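Local coordinates for RabGDI protein (Plasmodium falciparum 3D7, PDB 3P1W) that probably acts as a Rab GDP-dissociation inhibitor, one of a family that holds prenylated Rab GTPases in their GDP-bound form and shuttles them between membranes and cytosol, at residues A[232-235]-A[236-240]; A[438-441]-A[442-446]. One frame throughout, in Å; residues are numbered along the deposited sequence. Where two conformers were deposited one is given.

In the fold
Two turns of helix, far apart along the chain, meet in the fold. Going from the N terminus, interaction 1 comes first, within helix 226-243; interaction 2 follows some 200 residues later, at the start of helix 440-454, close to the C terminus. Each is local and closes only a single helical turn, so they lie in series and neither nest nor cross. Their centres are about 17 Å apart, yet they touch: Arg232 NH2 reaches Glu440 OE1 at 2.8 Å in a salt bridge. That pair ties helix 226-243, packed against helices 158-173 and 203-213, to helix 440-454, which lies on helices 30-41 and 101-108.

Interaction 1 of 2, residues A[232-235]-A[236-240]; sequences RIKL and YMQSI
Lys234 and Gln238 stand one turn apart on the same helix, and their polar ends meet: Lys234 NZ lies 2.8 Å from Gln238 OE1, a weak hydrogen bond. The lysine reaches it by folding back, with kinks at chi3 (68°) and chi4 (50°), whereas the glutamine runs extended beyond CG. A second side-chain bond runs back to the backbone. Ser239 OG donates to Leu235 O at 2.6 Å, while Ser239 N gives its own hydrogen to that oxygen at 2.9 Å. One oxygen is thus gripped by two donors, which arrive from opposite faces of its carbonyl plane. The serine hydroxyl gets there because OG sits anti to its carbonyl carbon (chi1 -62°), which swings it back over the preceding turn.

The backbone supplies the regular i to i+4 bonds, Tyr236 N to Arg232 O, Met237 N to Ile233 O and Gln238 N to Lys234 O; the last of these is 2.8 Å.

Apolar contact is lighter: Ile233 CG2 approaches Met237 SD at 4.2 Å. Leu235 sets a methyl against a polar group, CD1 lying 4.0 Å from Gln238 NE2 where the two side chains cross at about a right angle. Ile233 and Met237 also lean on helix 158-173, and Leu235 and Ser239 on Leu97. Arg232 bonds through NE to Ala214 O, lies in cation-pi contact with Tyr216 and pairs through NH2 with Glu440.

This is a continuous alpha-helical turn with a serine hydroxyl bonded back to the i-4 carbonyl, in a helix of the Rab GDI fold that packs against helices 158-173 and 203-213 and touches strand 96-97.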
ATOM      1  N   ARG A 232       0.625  17.284  -2.234  1.00 33.64           N
ATOM      2  CA  ARG A 232       0.970  15.900  -2.528  1.00 31.97           C
ATOM      3  C   ARG A 232       2.087  15.805  -3.558  1.00 31.33           C
ATOM      4  O   ARG A 232       3.023  15.016  -3.405  1.00 30.68           O
ATOM      5  CB  ARG A 232      -0.265  15.154  -3.015  1.00 30.62           C
ATOM      6  CG  ARG A 232      -1.279  14.900  -1.897  1.00 31.01           C
ATOM      7  CD  ARG A 232      -2.580  14.419  -2.448  1.00 30.68           C
ATOM      8  NE  ARG A 232      -2.497  13.042  -2.917  1.00 28.10           N
ATOM      9  CZ  ARG A 232      -2.657  11.962  -2.146  1.00 27.35           C
ATOM     10  NH1 ARG A 232      -2.917  12.068  -0.845  1.00 27.94           N
ATOM     11  NH2 ARG A 232      -2.561  10.764  -2.688  1.00 23.92           N
ATOM     12  N   ILE A 233       1.995  16.614  -4.604  1.00 32.20           N
ATOM     13  CA  ILE A 233       3.054  16.673  -5.622  1.00 32.23           C
ATOM     14  C   ILE A 233       4.345  17.163  -4.983  1.00 33.72           C
ATOM     15  O   ILE A 233       5.392  16.549  -5.153  1.00 33.02           O
ATOM     16  CB  ILE A 233       2.647  17.530  -6.849  1.00 32.49           C
ATOM     17  CG1 ILE A 233       1.453  16.882  -7.545  1.00 31.84           C
ATOM     18  CG2 ILE A 233       3.814  17.641  -7.853  1.00 31.77           C
ATOM     19  CD1 ILE A 233       0.937  17.626  -8.768  1.00 32.40           C
ATOM     20  N   LYS A 234       4.267  18.232  -4.190  1.00 36.19           N
ATOM     21  CA  LYS A 234       5.453  18.702  -3.465  1.00 38.14           C
ATOM     22  C   LYS A 234       6.039  17.628  -2.553  1.00 37.01           C
ATOM     23  O   LYS A 234       7.252  17.452  -2.497  1.00 37.46           O
ATOM     24  CB  LYS A 234       5.153  19.967  -2.648  1.00 40.10           C
ATOM     25  CG  LYS A 234       6.424  20.728  -2.302  1.00 45.28           C
ATOM     26  CD  LYS A 234       6.139  22.098  -1.696  1.00 51.07           C
ATOM     27  CE  LYS A 234       5.508  21.984  -0.328  1.00 53.76           C
ATOM     28  NZ  LYS A 234       6.265  21.059   0.571  1.00 56.41           N
ATOM     29  N   LEU A 235       5.175  16.900  -1.858  1.00 37.00           N
ATOM     30  CA  LEU A 235       5.620  15.818  -0.970  1.00 36.63           C
ATOM     31  C   LEU A 235       6.365  14.718  -1.708  1.00 35.44           C
ATOM     32  O   LEU A 235       7.380  14.227  -1.215  1.00 36.04           O
ATOM     33  CB  LEU A 235       4.446  15.234  -0.180  1.00 36.22           C
ATOM     34  CG  LEU A 235       4.807  14.224   0.923  1.00 37.87           C
ATOM     35  CD1 LEU A 235       5.454  14.905   2.135  1.00 40.32           C
ATOM     36  CD2 LEU A 235       3.566  13.447   1.341  1.00 38.19           C
ATOM     37  N   TYR A 236       5.861  14.323  -2.879  1.00 34.17           N
ATOM     38  CA  TYR A 236       6.553  13.351  -3.713  1.00 32.98           C
ATOM     39  C   TYR A 236       7.961  13.881  -4.023  1.00 34.79           C
ATOM     40  O   TYR A 236       8.982  13.201  -3.819  1.00 33.95           O
ATOM     41  CB  TYR A 236       5.783  13.148  -5.016  1.00 31.44           C
ATOM     42  CG  TYR A 236       6.280  12.027  -5.875  1.00 29.35           C
ATOM     43  CD1 TYR A 236       5.683  10.758  -5.815  1.00 25.85           C
ATOM     44  CD2 TYR A 236       7.329  12.211  -6.760  1.00 27.59           C
ATOM     45  CE1 TYR A 236       6.144   9.720  -6.597  1.00 25.15           C
ATOM     46  CE2 TYR A 236       7.776  11.181  -7.558  1.00 26.27           C
ATOM     47  CZ  TYR A 236       7.178   9.931  -7.491  1.00 25.73           C
ATOM     48  OH  TYR A 236       7.644   8.898  -8.286  1.00 26.50           O
ATOM     49  N   MET A 237       7.996  15.112  -4.518  1.00 36.73           N
ATOM     50  CA  MET A 237       9.252  15.766  -4.888  1.00 38.87           C
ATOM     51  C   MET A 237      10.259  15.853  -3.729  1.00 40.65           C
ATOM     52  O   MET A 237      11.439  15.577  -3.924  1.00 41.23           O
ATOM     53  CB  MET A 237       8.968  17.161  -5.443  1.00 40.22           C
ATOM     54  CG  MET A 237       8.219  17.149  -6.763  1.00 40.69           C
ATOM     55  SD  MET A 237       7.824  18.823  -7.318  1.00 46.73           S
ATOM     56  CE  MET A 237       9.441  19.382  -7.830  1.00 44.31           C
ATOM     57  N   GLN A 238       9.786  16.227  -2.541  1.00 42.10           N
ATOM     58  CA  GLN A 238      10.626  16.279  -1.322  1.00 44.08           C
ATOM     59  C   GLN A 238      11.110  14.896  -0.891  1.00 43.92           C
ATOM     60  O   GLN A 238      12.248  14.751  -0.435  1.00 45.00           O
ATOM     61  CB  GLN A 238       9.851  16.866  -0.152  1.00 44.59           C
ATOM     62  CG  GLN A 238       9.583  18.360  -0.230  1.00 47.36           C
ATOM     63  CD  GLN A 238       8.732  18.864   0.933  0.50 47.84           C
ATOM     64  OE1 GLN A 238       8.814  20.033   1.306  0.50 50.12           O
ATOM     65  NE2 GLN A 238       7.915  17.984   1.508  0.50 46.60           N
ATOM     66  N   SER A 239      10.236  13.895  -1.043  1.00 42.27           N
ATOM     67  CA  SER A 239      10.509  12.532  -0.588  1.00 41.72           C
ATOM     68  C   SER A 239      11.670  11.835  -1.305  1.00 42.51           C
ATOM     69  O   SER A 239      12.251  10.904  -0.750  1.00 41.95           O
ATOM     70  CB  SER A 239       9.237  11.672  -0.696  1.00 40.35           C
ATOM     71  OG  SER A 239       8.193  12.184   0.129  1.00 38.98           O
ATOM     72  N   ILE A 240      11.982  12.274  -2.526  0.50 43.38           N
ATOM     73  CA  ILE A 240      13.087  11.709  -3.304  0.50 44.23           C
ATOM     74  C   ILE A 240      14.445  11.998  -2.673  0.50 46.24           C
ATOM     75  O   ILE A 240      15.339  11.152  -2.693  0.50 46.60           O
ATOM     76  CB  ILE A 240      13.115  12.246  -4.755  0.50 44.37           C
ATOM     77  CG1 ILE A 240      12.272  11.360  -5.672  0.50 43.21           C
ATOM     78  CG2 ILE A 240      14.536  12.273  -5.284  0.50 45.77           C
ATOM     79  CD1 ILE A 240      12.750  11.344  -7.110  0.50 44.31           C
TER

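Interaction 2 of 2, residues A[438-441]-A[442-446]; sequences HFET and ATNDL
The Phe439 ring and the Thr443 side chain cross at about a right angle, with Thr443 OG1 at the ring edge, near its plane, 3.2 Å from Phe439 CD2. Ala442 CB meets the same ring obliquely, 3.7 Å from Phe439 CE2. The threonine hydroxyl also donates to Phe439 O from well above the carbonyl plane, while Thr443 N bonds to that oxygen at 3.0 Å. This is the first turn of helix 440-454, with Phe439 lying on Leu30 of helix 30-41 and Leu102 of helix 101-108.

Next to this, Glu440 and Asn444 set their flat groups nearly perpendicular, 85° between carboxylate and amide. Asn444 ND2 gives Glu440 OE2 a weak bond of 3.3 Å, and a water donates to both Glu440 OE2 and Asn444 OD1, bridging the pair a second way. The other carboxylate oxygen, OE1, is held by Arg232.

Thr441 OG1, between its backbone N and carbonyl carbon (chi1 61°), hydrogen-bonds to Asp434 OD2. A second water donates to Thr441 OG1 at 2.7 Å and to His438 O, and accepts from Ala442 N.

With arginine, water and amide sharing its two oxygens, the Glu440 carboxylate is probably anionic, its rotation probably limited by the arginine and the water, with the amide adding a weak bond.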
ATOM      1  N   HIS A 438       1.320   0.962  -3.095  1.00 16.83           N
ATOM      2  CA  HIS A 438       1.905   1.740  -2.025  1.00 18.63           C
ATOM      3  C   HIS A 438       0.949   1.766  -0.847  1.00 18.22           C
ATOM      4  O   HIS A 438      -0.219   1.298  -0.939  1.00 17.78           O
ATOM      5  CB  HIS A 438       2.276   3.166  -2.487  1.00 19.13           C
ATOM      6  CG  HIS A 438       1.217   3.860  -3.289  1.00 20.06           C
ATOM      7  ND1 HIS A 438       0.194   4.582  -2.711  1.00 20.22           N
ATOM      8  CD2 HIS A 438       1.048   3.977  -4.629  1.00 20.50           C
ATOM      9  CE1 HIS A 438      -0.567   5.096  -3.660  1.00 21.02           C
ATOM     10  NE2 HIS A 438      -0.072   4.742  -4.838  1.00 20.01           N
ATOM     11  N   PHE A 439       1.404   2.342   0.262  1.00 19.18           N
ATOM     12  CA  PHE A 439       0.759   2.068   1.555  1.00 19.92           C
ATOM     13  C   PHE A 439      -0.300   3.101   1.981  1.00 20.08           C
ATOM     14  O   PHE A 439      -1.002   2.904   2.984  1.00 20.14           O
ATOM     15  CB  PHE A 439       1.842   1.962   2.634  1.00 21.89           C
ATOM     16  CG  PHE A 439       1.563   0.940   3.696  1.00 24.04           C
ATOM     17  CD1 PHE A 439       2.204  -0.289   3.657  1.00 28.98           C
ATOM     18  CD2 PHE A 439       0.736   1.239   4.788  1.00 25.57           C
ATOM     19  CE1 PHE A 439       1.971  -1.235   4.646  1.00 31.80           C
ATOM     20  CE2 PHE A 439       0.482   0.315   5.765  1.00 28.27           C
ATOM     21  CZ  PHE A 439       1.086  -0.933   5.703  1.00 31.98           C
ATOM     22  N   GLU A 440      -0.433   4.193   1.245  1.00 20.97           N
ATOM     23  CA  GLU A 440      -1.215   5.344   1.736  1.00 21.12           C
ATOM     24  C   GLU A 440      -2.638   4.985   2.157  1.00 20.89           C
ATOM     25  O   GLU A 440      -3.104   5.389   3.231  1.00 19.96           O
ATOM     26  CB  GLU A 440      -1.302   6.478   0.700  1.00 21.62           C
ATOM     27  CG  GLU A 440      -2.048   7.681   1.259  1.00 24.29           C
ATOM     28  CD  GLU A 440      -2.519   8.665   0.233  1.00 26.60           C
ATOM     29  OE1 GLU A 440      -2.155   8.541  -0.965  1.00 25.02           O
ATOM     30  OE2 GLU A 440      -3.267   9.586   0.649  1.00 28.01           O
ATOM     31  N   THR A 441      -3.341   4.261   1.300  1.00 18.54           N
ATOM     32  CA  THR A 441      -4.740   3.978   1.581  1.00 18.85           C
ATOM     33  C   THR A 441      -4.908   3.069   2.815  1.00 18.78           C
ATOM     34  O   THR A 441      -5.911   3.173   3.527  1.00 19.26           O
ATOM     35  CB  THR A 441      -5.473   3.421   0.357  1.00 17.37           C
ATOM     36  OG1 THR A 441      -4.885   2.194  -0.051  1.00 15.86           O
ATOM     37  CG2 THR A 441      -5.425   4.446  -0.805  1.00 19.82           C
ATOM     38  N   ALA A 442      -3.935   2.194   3.074  1.00 18.33           N
ATOM     39  CA  ALA A 442      -3.940   1.398   4.292  1.00 18.69           C
ATOM     40  C   ALA A 442      -3.737   2.291   5.492  1.00 19.85           C
ATOM     41  O   ALA A 442      -4.428   2.139   6.502  1.00 20.68           O
ATOM     42  CB  ALA A 442      -2.883   0.314   4.264  1.00 18.24           C
ATOM     43  N   THR A 443      -2.758   3.181   5.417  1.00 20.48           N
ATOM     44  CA  THR A 443      -2.485   4.109   6.531  1.00 21.64           C
ATOM     45  C   THR A 443      -3.716   4.999   6.793  1.00 22.02           C
ATOM     46  O   THR A 443      -4.083   5.240   7.967  1.00 23.48           O
ATOM     47  CB  THR A 443      -1.251   4.975   6.266  1.00 22.56           C
ATOM     48  OG1 THR A 443      -0.160   4.141   5.868  1.00 23.00           O
ATOM     49  CG2 THR A 443      -0.853   5.776   7.543  1.00 23.27           C
ATOM     50  N   ASN A 444      -4.351   5.485   5.732  1.00 21.45           N
ATOM     51  CA  ASN A 444      -5.568   6.292   5.867  1.00 22.92           C
ATOM     52  C   ASN A 444      -6.664   5.575   6.657  1.00 23.06           C
ATOM     53  O   ASN A 444      -7.300   6.176   7.535  1.00 23.85           O
ATOM     54  CB  ASN A 444      -6.135   6.719   4.527  1.00 22.23           C
ATOM     55  CG  ASN A 444      -5.249   7.770   3.805  1.00 26.69           C
ATOM     56  OD1 ASN A 444      -4.392   8.399   4.410  1.00 25.12           O
ATOM     57  ND2 ASN A 444      -5.465   7.925   2.510  1.00 26.17           N
ATOM     58  N   ASP A 445      -6.867   4.294   6.352  1.00 21.95           N
ATOM     59  CA  ASP A 445      -7.874   3.504   7.057  1.00 22.58           C
ATOM     60  C   ASP A 445      -7.533   3.364   8.528  1.00 22.82           C
ATOM     61  O   ASP A 445      -8.388   3.590   9.373  1.00 24.80           O
ATOM     62  CB  ASP A 445      -8.015   2.118   6.427  1.00 20.15           C
ATOM     63  CG  ASP A 445      -9.082   1.258   7.116  1.00 23.63           C
ATOM     64  OD1 ASP A 445     -10.224   1.738   7.299  1.00 21.31           O
ATOM     65  OD2 ASP A 445      -8.749   0.099   7.463  1.00 22.20           O
ATOM     66  N   LEU A 446      -6.295   2.992   8.850  1.00 23.67           N
ATOM     67  CA  LEU A 446      -5.925   2.837  10.263  1.00 24.55           C
ATOM     68  C   LEU A 446      -5.970   4.169  10.996  1.00 26.60           C
ATOM     69  O   LEU A 446      -6.386   4.213  12.153  1.00 25.58           O
ATOM     70  CB  LEU A 446      -4.593   2.082  10.448  1.00 25.04           C
ATOM     71  CG  LEU A 446      -3.253   2.751  10.134  1.00 24.84           C
ATOM     72  CD1 LEU A 446      -2.810   3.554  11.373  1.00 25.03           C
ATOM     73  CD2 LEU A 446      -2.198   1.687   9.787  1.00 25.06           C
TER
HETATM   74  O   HOH W   1      -2.569   0.943   0.492  1.00 17.96           O
HETATM   75  O   HOH W   2      -3.225  10.820   3.094  1.00 43.11           O